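PDB 4OIF: beta-galactosidase from Geobacillus stearothermophilus, which probably hydrolyses terminal non-reducing beta-D-galactose residues of beta-D-galactosides, as a zinc-binding member of glycoside hydrolase family 42. Local coordinates for residues T7-A12 with K314-L319; V405-P410 with Q631-P636; I15-D20 with D355-F360; G82-A87 with H147-M152. One frame throughout, in Å; residues are numbered along the deposited sequence. Where two conformers were deposited one is given.

Interaction 1: T7-A12 with K314-L319; sequences TYTTQA and KQQPFL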
loop_
_atom_site.group_PDB
_atom_site.type_symbol
_atom_site.label_atom_id
_atom_site.label_comp_id
_atom_site.label_asym_id
_atom_site.label_seq_id
_atom_site.Cartn_x
_atom_site.Cartn_y
_atom_site.Cartn_z
ATOM N N THR A 7 2.758 49.359 2.533
ATOM C CA THR A 7 1.562 48.979 3.262
ATOM C C THR A 7 1.972 48.034 4.388
ATOM O O THR A 7 2.299 46.870 4.150
ATOM C CB THR A 7 0.525 48.319 2.335
ATOM O OG1 THR A 7 1.069 47.116 1.796
ATOM C CG2 THR A 7 0.155 49.254 1.180
ATOM N N TYR A 8 1.976 48.547 5.612
ATOM C CA TYR A 8 2.447 47.781 6.766
ATOM C C TYR A 8 1.372 46.842 7.308
ATOM O O TYR A 8 0.218 47.238 7.486
ATOM C CB TYR A 8 2.920 48.729 7.868
ATOM C CG TYR A 8 4.111 49.585 7.482
ATOM C CD1 TYR A 8 5.404 49.224 7.857
ATOM C CD2 TYR A 8 3.944 50.756 6.753
ATOM C CE1 TYR A 8 6.494 50.006 7.515
ATOM C CE2 TYR A 8 5.031 51.545 6.403
ATOM C CZ TYR A 8 6.302 51.164 6.787
ATOM O OH TYR A 8 7.383 51.943 6.443
ATOM N N THR A 9 1.748 45.596 7.575
ATOM C CA THR A 9 0.768 44.610 8.017
ATOM C C THR A 9 0.699 44.550 9.541
ATOM O O THR A 9 -0.306 44.115 10.101
ATOM C CB THR A 9 1.065 43.196 7.438
ATOM O OG1 THR A 9 2.394 42.784 7.793
ATOM C CG2 THR A 9 0.917 43.191 5.913
ATOM N N THR A 10 1.767 44.984 10.210
ATOM C CA THR A 10 1.762 45.099 11.668
ATOM C C THR A 10 2.334 46.434 12.092
ATOM O O THR A 10 2.772 47.230 11.258
ATOM C CB THR A 10 2.578 43.989 12.377
ATOM O OG1 THR A 10 3.941 44.407 12.515
ATOM C CG2 THR A 10 2.534 42.707 11.604
ATOM N N GLN A 11 2.341 46.652 13.405
ATOM C CA GLN A 11 2.860 47.877 14.005
ATOM C C GLN A 11 4.392 47.914 13.971
ATOM O O GLN A 11 5.002 48.909 14.350
ATOM C CB GLN A 11 2.357 48.004 15.452
ATOM C CG GLN A 11 2.241 49.420 15.955
ATOM C CD GLN A 11 1.046 50.150 15.356
ATOM O OE1 GLN A 11 0.140 49.528 14.797
ATOM N NE2 GLN A 11 1.045 51.476 15.467
ATOM N N ALA A 12 5.008 46.823 13.526
ATOM C CA ALA A 12 6.460 46.721 13.525
ATOM C C ALA A 12 7.078 47.383 12.302
ATOM O O ALA A 12 6.658 47.137 11.173
ATOM C CB ALA A 12 6.886 45.272 13.595
ATOM N N LYS A 314 -3.847 38.703 -0.659
ATOM C CA LYS A 314 -4.321 39.979 -0.164
ATOM C C LYS A 314 -3.473 41.129 -0.696
ATOM O O LYS A 314 -3.559 42.250 -0.193
ATOM C CB LYS A 314 -4.344 39.982 1.363
ATOM C CG LYS A 314 -5.284 38.943 1.961
ATOM C CD LYS A 314 -5.341 39.047 3.482
ATOM C CE LYS A 314 -6.087 40.301 3.923
ATOM N NZ LYS A 314 -7.553 40.094 3.805
ATOM N N GLN A 315 -2.664 40.830 -1.710
ATOM C CA GLN A 315 -1.914 41.837 -2.462
ATOM C C GLN A 315 -1.194 42.812 -1.529
ATOM O O GLN A 315 -1.283 44.037 -1.681
ATOM C CB GLN A 315 -2.856 42.579 -3.420
ATOM C CG GLN A 315 -3.320 41.741 -4.619
ATOM C CD GLN A 315 -2.275 41.658 -5.743
ATOM O OE1 GLN A 315 -2.259 42.482 -6.665
ATOM N NE2 GLN A 315 -1.405 40.662 -5.664
ATOM N N GLN A 316 -0.498 42.241 -0.553
ATOM C CA GLN A 316 0.224 42.991 0.465
ATOM C C GLN A 316 1.335 42.071 0.991
ATOM O O GLN A 316 1.351 40.887 0.661
ATOM C CB GLN A 316 -0.728 43.428 1.583
ATOM C CG GLN A 316 -1.288 42.245 2.353
ATOM C CD GLN A 316 -2.184 42.628 3.518
ATOM O OE1 GLN A 316 -2.621 43.777 3.646
ATOM N NE2 GLN A 316 -2.475 41.652 4.373
ATOM N N PRO A 317 2.270 42.596 1.802
ATOM C CA PRO A 317 3.275 41.659 2.317
ATOM C C PRO A 317 2.653 40.522 3.144
ATOM O O PRO A 317 1.616 40.723 3.781
ATOM C CB PRO A 317 4.159 42.541 3.198
ATOM C CG PRO A 317 3.958 43.919 2.682
ATOM C CD PRO A 317 2.544 43.984 2.218
ATOM N N PHE A 318 3.271 39.345 3.120
ATOM C CA PHE A 318 2.811 38.238 3.949
ATOM C C PHE A 318 3.813 37.970 5.066
ATOM O O PHE A 318 4.881 38.554 5.104
ATOM C CB PHE A 318 2.584 36.975 3.105
ATOM C CG PHE A 318 3.856 36.321 2.619
ATOM C CD1 PHE A 318 4.417 36.683 1.400
ATOM C CD2 PHE A 318 4.479 35.324 3.374
ATOM C CE1 PHE A 318 5.585 36.084 0.946
ATOM C CE2 PHE A 318 5.648 34.715 2.928
ATOM C CZ PHE A 318 6.202 35.098 1.707
ATOM N N LEU A 319 3.466 37.084 5.982
ATOM C CA LEU A 319 4.372 36.769 7.065
ATOM C C LEU A 319 4.717 35.282 7.055
ATOM O O LEU A 319 3.849 34.423 7.176
ATOM C CB LEU A 319 3.766 37.197 8.414
ATOM C CG LEU A 319 3.577 38.717 8.598
ATOM C CD1 LEU A 319 2.646 39.053 9.757
ATOM C CD2 LEU A 319 4.911 39.451 8.761
#
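Packing holds the loop 7-12 against 314-319, with three threonines of the first loop laid along the second. Thr9 is the most covered of the three, through its methyl: CG2 is 3.3 Å from the carbonyl O of Pro317 and also meets the amide end of Gln316, with CG2 4.0 Å from Gln316 CD. The extended Gln316 chain crosses this methyl obliquely. Thr7 meets the proline ring instead, its OG1 3.5 Å from Pro317 CD and its carbonyl O close to the same carbon. Farther along, Thr10 CG2 touches Leu319 CD1 at 4.1 Å, one branch tip against another. The polar interactions have other partners. Gln316 NE2 donates away from the contact to the carbonyl of Asp279, Thr7 OG1 bonds to Asn408, and Thr10 OG1 accepts from the backbone N of Ala12 at 2.8 Å, closing an ST turn. An alanine at Thr10 would probably loosen that turn, since the acceptor OG1 would go together with the methyl that meets Leu319. Leu319 lies on strand 319-322, and Thr10 also packs on Leu151, so the N-terminal loop lies across the N-terminal ends of the strands of a TIM barrel.

Interaction 2: V405-P410 with Q631-P636; sequences VGTNRP and QARQAP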
loop_
_atom_site.group_PDB
_atom_site.type_symbol
_atom_site.label_atom_id
_atom_site.label_comp_id
_atom_site.label_asym_id
_atom_site.label_seq_id
_atom_site.Cartn_x
_atom_site.Cartn_y
_atom_site.Cartn_z
ATOM N N VAL A 405 10.413 46.464 4.788
ATOM C CA VAL A 405 9.152 46.246 5.492
ATOM C C VAL A 405 8.005 47.048 4.876
ATOM O O VAL A 405 8.085 48.269 4.724
ATOM C CB VAL A 405 9.270 46.605 6.988
ATOM C CG1 VAL A 405 7.908 46.500 7.672
ATOM C CG2 VAL A 405 10.281 45.697 7.663
ATOM N N GLY A 406 6.944 46.343 4.505
ATOM C CA GLY A 406 5.768 46.975 3.942
ATOM C C GLY A 406 5.845 47.260 2.455
ATOM O O GLY A 406 4.860 47.697 1.867
ATOM N N THR A 407 7.001 47.030 1.837
ATOM C CA THR A 407 7.094 47.218 0.390
ATOM C C THR A 407 6.339 46.126 -0.366
ATOM O O THR A 407 6.335 44.951 0.034
ATOM C CB THR A 407 8.557 47.231 -0.109
ATOM O OG1 THR A 407 9.211 46.013 0.284
ATOM C CG2 THR A 407 9.306 48.433 0.458
ATOM N N ASN A 408 5.715 46.524 -1.466
ATOM C CA ASN A 408 5.012 45.594 -2.339
ATOM C C ASN A 408 5.816 45.287 -3.597
ATOM O O ASN A 408 6.995 45.656 -3.695
ATOM C CB ASN A 408 3.637 46.155 -2.697
ATOM C CG ASN A 408 2.731 46.288 -1.472
ATOM O OD1 ASN A 408 2.222 45.288 -0.947
ATOM N ND2 ASN A 408 2.533 47.520 -1.007
ATOM N N ARG A 409 5.197 44.596 -4.550
ATOM C CA ARG A 409 5.915 44.176 -5.752
ATOM C C ARG A 409 4.964 43.791 -6.871
ATOM O O ARG A 409 4.753 42.604 -7.144
ATOM C CB ARG A 409 6.849 43.008 -5.451
ATOM C CG ARG A 409 6.317 41.990 -4.447
ATOM C CD ARG A 409 7.155 40.732 -4.494
ATOM N NE ARG A 409 6.956 40.043 -5.764
ATOM C CZ ARG A 409 7.826 39.199 -6.303
ATOM N NH1 ARG A 409 8.972 38.948 -5.688
ATOM N NH2 ARG A 409 7.548 38.610 -7.460
ATOM N N PRO A 410 4.408 44.804 -7.542
ATOM C CA PRO A 410 3.383 44.597 -8.563
ATOM C C PRO A 410 3.924 43.775 -9.717
ATOM O O PRO A 410 5.081 43.922 -10.110
ATOM C CB PRO A 410 3.030 46.024 -9.010
ATOM C CG PRO A 410 3.510 46.908 -7.898
ATOM C CD PRO A 410 4.756 46.226 -7.398
ATOM N N GLN A 631 15.002 38.561 -7.614
ATOM C CA GLN A 631 13.637 38.948 -7.269
ATOM C C GLN A 631 13.648 40.262 -6.526
ATOM O O GLN A 631 14.557 40.507 -5.753
ATOM C CB GLN A 631 12.964 37.875 -6.407
ATOM C CG GLN A 631 12.601 36.593 -7.143
ATOM C CD GLN A 631 11.509 36.806 -8.161
ATOM O OE1 GLN A 631 10.615 37.642 -7.976
ATOM N NE2 GLN A 631 11.578 36.059 -9.254
ATOM N N ALA A 632 12.632 41.096 -6.718
ATOM C CA ALA A 632 12.661 42.435 -6.141
ATOM C C ALA A 632 11.398 42.871 -5.386
ATOM O O ALA A 632 10.289 42.383 -5.627
ATOM C CB ALA A 632 12.953 43.432 -7.227
ATOM N N ARG A 633 11.584 43.811 -4.470
ATOM C CA ARG A 633 10.469 44.530 -3.873
ATOM C C ARG A 633 10.658 46.012 -4.134
ATOM O O ARG A 633 11.772 46.488 -4.243
ATOM C CB ARG A 633 10.366 44.224 -2.386
ATOM C CG ARG A 633 9.970 42.775 -2.157
ATOM C CD ARG A 633 9.924 42.415 -0.720
ATOM N NE ARG A 633 8.850 43.100 -0.019
ATOM C CZ ARG A 633 8.541 42.851 1.244
ATOM N NH1 ARG A 633 9.237 41.933 1.907
ATOM N NH2 ARG A 633 7.553 43.511 1.837
ATOM N N GLN A 634 9.563 46.739 -4.269
ATOM C CA GLN A 634 9.657 48.106 -4.734
ATOM C C GLN A 634 9.095 49.085 -3.724
ATOM O O GLN A 634 7.955 48.955 -3.283
ATOM C CB GLN A 634 8.937 48.246 -6.075
ATOM C CG GLN A 634 9.320 47.161 -7.061
ATOM C CD GLN A 634 8.970 47.506 -8.495
ATOM O OE1 GLN A 634 7.916 47.129 -9.000
ATOM N NE2 GLN A 634 9.864 48.220 -9.161
ATOM N N ALA A 635 9.920 50.059 -3.353
ATOM C CA ALA A 635 9.515 51.154 -2.477
ATOM C C ALA A 635 9.244 52.400 -3.332
ATOM O O ALA A 635 9.573 52.413 -4.518
ATOM C CB ALA A 635 10.594 51.420 -1.439
ATOM N N PRO A 636 8.622 53.441 -2.750
ATOM C CA PRO A 636 8.421 54.649 -3.559
ATOM C C PRO A 636 9.741 55.212 -4.075
ATOM O O PRO A 636 9.870 55.534 -5.254
ATOM C CB PRO A 636 7.764 55.623 -2.579
ATOM C CG PRO A 636 7.122 54.764 -1.550
ATOM C CD PRO A 636 8.012 53.566 -1.412
HETATM O O HOH W 1 5.953 49.458 -1.690
#
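Gln631 OE1 is gripped by two hydrogen bonds, both from the guanidinium of Arg409, which meets it end-on. NH1 of Arg409 lies 3.1 Å from Gln631 OE1, on a lone pair, and NH2 of Arg409 lies 3.3 Å from the same oxygen. The amide and guanidinium planes are only 8° apart, so the two flat groups meet nearly coplanar. The Arg409 chain reaches this position by bending at chi3 (-68°), which carries it past the carbonyl O of Ala632; its NH1 also bonds to the carbonyl of Ala351. An alanine at Arg409 would probably leave Gln631 OE1 without these two donors and break the tie to Ala351. The second arginine reaches across the other way, from 631-636 to the loop. Arg633 NH2 donates to Thr407 O at 2.6 Å, in the guanidinium plane and on a lone pair, and its NE adds a weak bond to that oxygen. Asp355 takes a salt bridge from the same NH2, so the group is held by charge as well. The backbones meet directly where Gln634 N donates to Asn408 O at 2.8 Å, almost straight at 178°. A water bridges Asn408 N and Gln634 O. Beside it, Thr407 CG2 rests 3.8 Å from Ala635 CB, while Thr407 OG1 bonds to the carbonyl of Ile404. Strand 628-634 of the C-terminal domain thus docks on the loop between helix 386-399 and strand 413-416, an interdomain junction of the GH42 architecture.

Interaction 3: I15-D20 with D355-F360; sequences ILHGGD and DSILYF
His17 and Tyr359 stand on the same side of two parallel strands, with ring planes 78° apart and centroids separated by 5.2 Å. With CG anti to the backbone N (chi1 -175°), the imidazole swings toward the neighbouring strand and its NE2 forms a 2.5 Å hydrogen bond with Tyr359 OH. The hydroxyl lies in the plane of the imidazole, at its edge. Ile357, paired with His17, shares this face, its CB against His17 CD2; helices 341-351 and 386-399 cover it. On this side too, a CB on Gly19 would collide with the carbonyl O of Tyr359. The other face carries Leu16, Ser356 and Leu358: Leu16 CB lies 3.5 Å from Ser356 CB, and Leu358 folds CD2 over Gly18, 3.5 Å from Gly18 N. Five backbone hydrogen bonds, from Leu16 N to Asp20 N, close the barrel, joining its first strand to its last. At the far end, Asp20 OD2 approaches the edge of the Phe360 ring, 3.4 Å from Phe360 CD1, with carboxylate and ring planes at 74°. The imidazole is held at both nitrogens, ND1 by the carbonyl of His44 and NE2 by Tyr359, whose hydroxyl also meets His342, so its rotation is fixed. The side chain of Asp20 comes within about 4 Å of that of Glu322, the predicted nucleophile; if the two carboxylates face each other, one acid's pKa would probably be raised.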
loop_
_atom_site.group_PDB
_atom_site.type_symbol
_atom_site.label_atom_id
_atom_site.label_comp_id
_atom_site.label_asym_id
_atom_site.label_seq_id
_atom_site.Cartn_x
_atom_site.Cartn_y
_atom_site.Cartn_z
ATOM N N ILE A 15 11.674 43.811 10.263
ATOM C CA ILE A 15 11.346 42.461 9.832
ATOM C C ILE A 15 11.371 41.533 11.040
ATOM O O ILE A 15 12.389 41.417 11.721
ATOM C CB ILE A 15 12.307 41.958 8.749
ATOM C CG1 ILE A 15 11.880 42.511 7.387
ATOM C CG2 ILE A 15 12.306 40.441 8.707
ATOM C CD1 ILE A 15 13.026 42.934 6.510
ATOM N N LEU A 16 10.232 40.908 11.320
ATOM C CA LEU A 16 10.113 40.026 12.469
ATOM C C LEU A 16 11.113 38.891 12.338
ATOM O O LEU A 16 11.257 38.327 11.273
ATOM C CB LEU A 16 8.700 39.458 12.592
ATOM C CG LEU A 16 7.556 40.400 12.218
ATOM C CD1 LEU A 16 6.230 39.698 12.445
ATOM C CD2 LEU A 16 7.643 41.708 13.005
ATOM N N HIS A 17 11.812 38.573 13.416
ATOM C CA HIS A 17 12.709 37.435 13.401
ATOM C C HIS A 17 12.550 36.684 14.710
ATOM O O HIS A 17 12.689 37.262 15.781
ATOM C CB HIS A 17 14.154 37.881 13.200
ATOM C CG HIS A 17 15.119 36.750 13.045
ATOM N ND1 HIS A 17 16.355 36.740 13.660
ATOM C CD2 HIS A 17 15.040 35.598 12.339
ATOM C CE1 HIS A 17 16.993 35.626 13.340
ATOM N NE2 HIS A 17 16.220 34.916 12.537
ATOM N N GLY A 18 12.236 35.397 14.629
ATOM C CA GLY A 18 12.055 34.628 15.848
ATOM C C GLY A 18 11.204 33.427 15.538
ATOM O O GLY A 18 11.493 32.731 14.577
ATOM N N GLY A 19 10.154 33.192 16.319
ATOM C CA GLY A 19 9.270 32.065 16.059
ATOM C C GLY A 19 8.528 31.479 17.262
ATOM O O GLY A 19 8.407 32.105 18.317
ATOM N N ASP A 20 8.013 30.267 17.095
ATOM C CA ASP A 20 7.262 29.628 18.163
ATOM C C ASP A 20 8.121 29.456 19.413
ATOM O O ASP A 20 9.225 28.899 19.369
ATOM C CB ASP A 20 6.721 28.273 17.705
ATOM C CG ASP A 20 5.556 28.402 16.732
ATOM O OD1 ASP A 20 5.519 29.375 15.947
ATOM O OD2 ASP A 20 4.665 27.532 16.756
ATOM N N ASP A 355 7.409 39.887 5.335
ATOM C CA ASP A 355 7.970 40.849 6.289
ATOM C C ASP A 355 8.392 40.166 7.590
ATOM O O ASP A 355 8.499 40.812 8.634
ATOM C CB ASP A 355 6.976 41.976 6.587
ATOM C CG ASP A 355 6.926 43.011 5.478
ATOM O OD1 ASP A 355 7.862 43.050 4.648
ATOM O OD2 ASP A 355 5.952 43.793 5.433
ATOM N N SER A 356 8.654 38.865 7.526
ATOM C CA SER A 356 9.145 38.137 8.692
ATOM C C SER A 356 9.945 36.897 8.314
ATOM O O SER A 356 9.755 36.329 7.245
ATOM C CB SER A 356 7.984 37.721 9.598
ATOM O OG SER A 356 7.158 36.768 8.954
ATOM N N ILE A 357 10.852 36.512 9.205
ATOM C CA ILE A 357 11.449 35.190 9.229
ATOM C C ILE A 357 11.176 34.573 10.612
ATOM O O ILE A 357 11.772 34.952 11.646
ATOM C CB ILE A 357 12.964 35.218 8.926
ATOM C CG1 ILE A 357 13.234 35.819 7.536
ATOM C CG2 ILE A 357 13.535 33.819 9.011
ATOM C CD1 ILE A 357 12.674 35.014 6.369
ATOM N N LEU A 358 10.238 33.635 10.621
ATOM C CA LEU A 358 9.818 32.990 11.848
ATOM C C LEU A 358 9.963 31.469 11.723
ATOM O O LEU A 358 9.684 30.871 10.677
ATOM C CB LEU A 358 8.379 33.388 12.198
ATOM C CG LEU A 358 8.163 34.895 12.409
ATOM C CD1 LEU A 358 6.674 35.285 12.431
ATOM C CD2 LEU A 358 8.864 35.363 13.680
ATOM N N TYR A 359 10.417 30.868 12.815
ATOM C CA TYR A 359 10.751 29.465 12.880
ATOM C C TYR A 359 9.761 28.657 13.695
ATOM O O TYR A 359 9.068 29.162 14.595
ATOM C CB TYR A 359 12.136 29.269 13.507
ATOM C CG TYR A 359 13.222 30.167 12.963
ATOM C CD1 TYR A 359 13.567 30.138 11.614
ATOM C CD2 TYR A 359 13.921 31.031 13.807
ATOM C CE1 TYR A 359 14.568 30.960 11.120
ATOM C CE2 TYR A 359 14.925 31.847 13.327
ATOM C CZ TYR A 359 15.245 31.808 11.982
ATOM O OH TYR A 359 16.242 32.623 11.500
ATOM N N PHE A 360 9.706 27.380 13.376
ATOM C CA PHE A 360 9.376 26.421 14.394
ATOM C C PHE A 360 10.640 25.618 14.625
ATOM O O PHE A 360 11.134 24.984 13.695
ATOM C CB PHE A 360 8.222 25.501 14.004
ATOM C CG PHE A 360 7.805 24.616 15.131
ATOM C CD1 PHE A 360 6.831 25.035 16.033
ATOM C CD2 PHE A 360 8.455 23.413 15.354
ATOM C CE1 PHE A 360 6.478 24.244 17.106
ATOM C CE2 PHE A 360 8.110 22.618 16.425
ATOM C CZ PHE A 360 7.123 23.033 17.306
#

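Interaction 4: G82-A87 with H147-M152; sequences GRVILA and HPALLM
Three backbone hydrogen bonds join the parallel strands 83-87 and 150-152. Val84 N points almost straight at Ala149 O, 2.7 Å away, although it sits above that carbonyl's plane. Leu151 N donates back to Val84 O at 2.8 Å, and Leu86 N reaches Met152 O at 3.0 Å, nearly along the C=O axis. The side chains divide between the faces. Ile85 and Met152 run side by side and point the same way, with Ile85 CD1 3.5 Å from Met152 CE, the methyl brought there by a bend at chi3 (50°). On the face of Val84 and Leu150, Leu150 CD1 touches Leu86 CB at 3.7 Å. Arg83 curls through bends at chi2 and chi3, and Leu151 CD1 comes over one face of its guanidinium, 3.6 Å from NH2 of Arg83. A type I turn from His147 to Leu150 delivers the second strand, and His147 pins that turn: its ND1 accepts from Ala149 N, which lies in the ring plane, at 3.0 Å. The next layer is helix 68-79, where Phe74 packs on Val84 and Leu86 and meets the His147 ring edge-to-face, while Asp75 bonds to His147 NE2. The path between the strands, which includes helix 127-144, is a beta-alpha-beta unit of the TIM barrel. Because ND1 accepts, the bonds are consistent with a neutral His147 protonated at NE2, which Asp75 would probably polarise.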
loop_
_atom_site.group_PDB
_atom_site.type_symbol
_atom_site.label_atom_id
_atom_site.label_comp_id
_atom_site.label_asym_id
_atom_site.label_seq_id
_atom_site.Cartn_x
_atom_site.Cartn_y
_atom_site.Cartn_z
ATOM N N GLY A 82 11.680 42.676 22.841
ATOM C CA GLY A 82 10.979 41.797 21.926
ATOM C C GLY A 82 9.479 42.013 21.805
ATOM O O GLY A 82 8.898 42.820 22.525
ATOM N N ARG A 83 8.845 41.293 20.880
ATOM C CA ARG A 83 7.394 41.341 20.754
ATOM C C ARG A 83 6.799 39.934 20.839
ATOM O O ARG A 83 7.477 38.925 20.600
ATOM C CB ARG A 83 6.961 42.017 19.442
ATOM C CG ARG A 83 7.601 43.384 19.136
ATOM C CD ARG A 83 7.264 44.477 20.141
ATOM N NE ARG A 83 5.868 44.864 20.047
ATOM C CZ ARG A 83 5.410 45.833 19.258
ATOM N NH1 ARG A 83 6.254 46.521 18.495
ATOM N NH2 ARG A 83 4.109 46.111 19.235
ATOM N N VAL A 84 5.522 39.878 21.191
ATOM C CA VAL A 84 4.812 38.614 21.251
ATOM C C VAL A 84 3.697 38.538 20.211
ATOM O O VAL A 84 2.854 39.431 20.127
ATOM C CB VAL A 84 4.198 38.375 22.637
ATOM C CG1 VAL A 84 3.403 37.057 22.634
ATOM C CG2 VAL A 84 5.284 38.387 23.713
ATOM N N ILE A 85 3.733 37.486 19.396
ATOM C CA ILE A 85 2.573 37.034 18.637
ATOM C C ILE A 85 1.813 36.062 19.534
ATOM O O ILE A 85 2.279 34.948 19.780
ATOM C CB ILE A 85 2.967 36.342 17.314
ATOM C CG1 ILE A 85 3.672 37.327 16.384
ATOM C CG2 ILE A 85 1.742 35.753 16.610
ATOM C CD1 ILE A 85 4.291 36.664 15.171
ATOM N N LEU A 86 0.667 36.488 20.055
ATOM C CA LEU A 86 -0.081 35.647 20.977
ATOM C C LEU A 86 -1.027 34.755 20.197
ATOM O O LEU A 86 -1.814 35.225 19.378
ATOM C CB LEU A 86 -0.855 36.488 21.993
ATOM C CG LEU A 86 -1.555 35.711 23.114
ATOM C CD1 LEU A 86 -0.597 34.756 23.788
ATOM C CD2 LEU A 86 -2.150 36.651 24.139
ATOM N N ALA A 87 -0.930 33.460 20.445
ATOM C CA ALA A 87 -1.798 32.511 19.785
ATOM C C ALA A 87 -2.957 32.127 20.680
ATOM O O ALA A 87 -2.814 32.085 21.908
ATOM C CB ALA A 87 -1.021 31.268 19.382
ATOM N N HIS A 147 -1.103 44.991 26.512
ATOM C CA HIS A 147 0.316 44.849 26.812
ATOM C C HIS A 147 1.126 45.331 25.612
ATOM O O HIS A 147 0.830 44.965 24.474
ATOM C CB HIS A 147 0.671 43.407 27.149
ATOM C CG HIS A 147 2.009 43.252 27.802
ATOM N ND1 HIS A 147 3.194 43.438 27.123
ATOM C CD2 HIS A 147 2.347 42.912 29.070
ATOM C CE1 HIS A 147 4.205 43.235 27.949
ATOM N NE2 HIS A 147 3.719 42.909 29.135
ATOM N N PRO A 148 2.156 46.155 25.861
ATOM C CA PRO A 148 2.972 46.737 24.783
ATOM C C PRO A 148 3.694 45.701 23.896
ATOM O O PRO A 148 3.917 45.979 22.720
ATOM C CB PRO A 148 3.977 47.607 25.539
ATOM C CG PRO A 148 3.993 47.065 26.934
ATOM C CD PRO A 148 2.608 46.583 27.195
ATOM N N ALA A 149 4.036 44.534 24.433
ATOM C CA ALA A 149 4.683 43.495 23.628
ATOM C C ALA A 149 3.744 42.812 22.637
ATOM O O ALA A 149 4.203 42.149 21.709
ATOM C CB ALA A 149 5.319 42.446 24.521
ATOM N N LEU A 150 2.438 42.969 22.819
ATOM C CA LEU A 150 1.487 42.277 21.947
ATOM C C LEU A 150 1.543 42.821 20.534
ATOM O O LEU A 150 1.419 44.020 20.324
ATOM C CB LEU A 150 0.057 42.378 22.483
ATOM C CG LEU A 150 -0.947 41.609 21.615
ATOM C CD1 LEU A 150 -0.513 40.167 21.495
ATOM C CD2 LEU A 150 -2.376 41.702 22.158
ATOM N N LEU A 151 1.721 41.935 19.563
ATOM C CA LEU A 151 1.871 42.372 18.179
ATOM C C LEU A 151 0.732 41.940 17.269
ATOM O O LEU A 151 0.225 42.718 16.463
ATOM C CB LEU A 151 3.177 41.847 17.589
ATOM C CG LEU A 151 3.485 42.468 16.229
ATOM C CD1 LEU A 151 3.887 43.926 16.413
ATOM C CD2 LEU A 151 4.560 41.694 15.476
ATOM N N MET A 152 0.344 40.685 17.404
ATOM C CA MET A 152 -0.586 40.070 16.471
ATOM C C MET A 152 -1.217 38.830 17.105
ATOM O O MET A 152 -0.639 38.219 18.006
ATOM C CB MET A 152 0.153 39.723 15.170
ATOM C CG MET A 152 -0.682 39.162 14.024
ATOM S SD MET A 152 0.335 38.976 12.519
ATOM C CE MET A 152 1.752 38.102 13.170
#

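How the interactions relate
Asp355, in the 355-360 segment of interaction 3, ties three of the contacts together. Its OD1 forms a salt bridge with Arg633 NH2 of interaction 2 at 2.9 Å, its OD2 takes Gly406 N at 2.9 Å, and its backbone N bonds to Phe318 O of interaction 1, also at 2.9 Å. Interactions 1 and 2 meet directly as well, Thr7 N lying 2.8 Å from Gly406 O. Interaction 1 reaches interaction 4 through Leu319 CD1, 3.6 Å from Met152 SD. Interactions 3 and 4 belong to the same barrel sheet and touch through Leu358 CD1 and Ile85 CD1, 3.9 Å apart. Interaction 3 comes closest to the predicted nucleophile Glu322, through Asp20; the Ile85 side chain of interaction 4 is about 9 Å from that of Glu322, and interaction 2 is remote from the annotated sites.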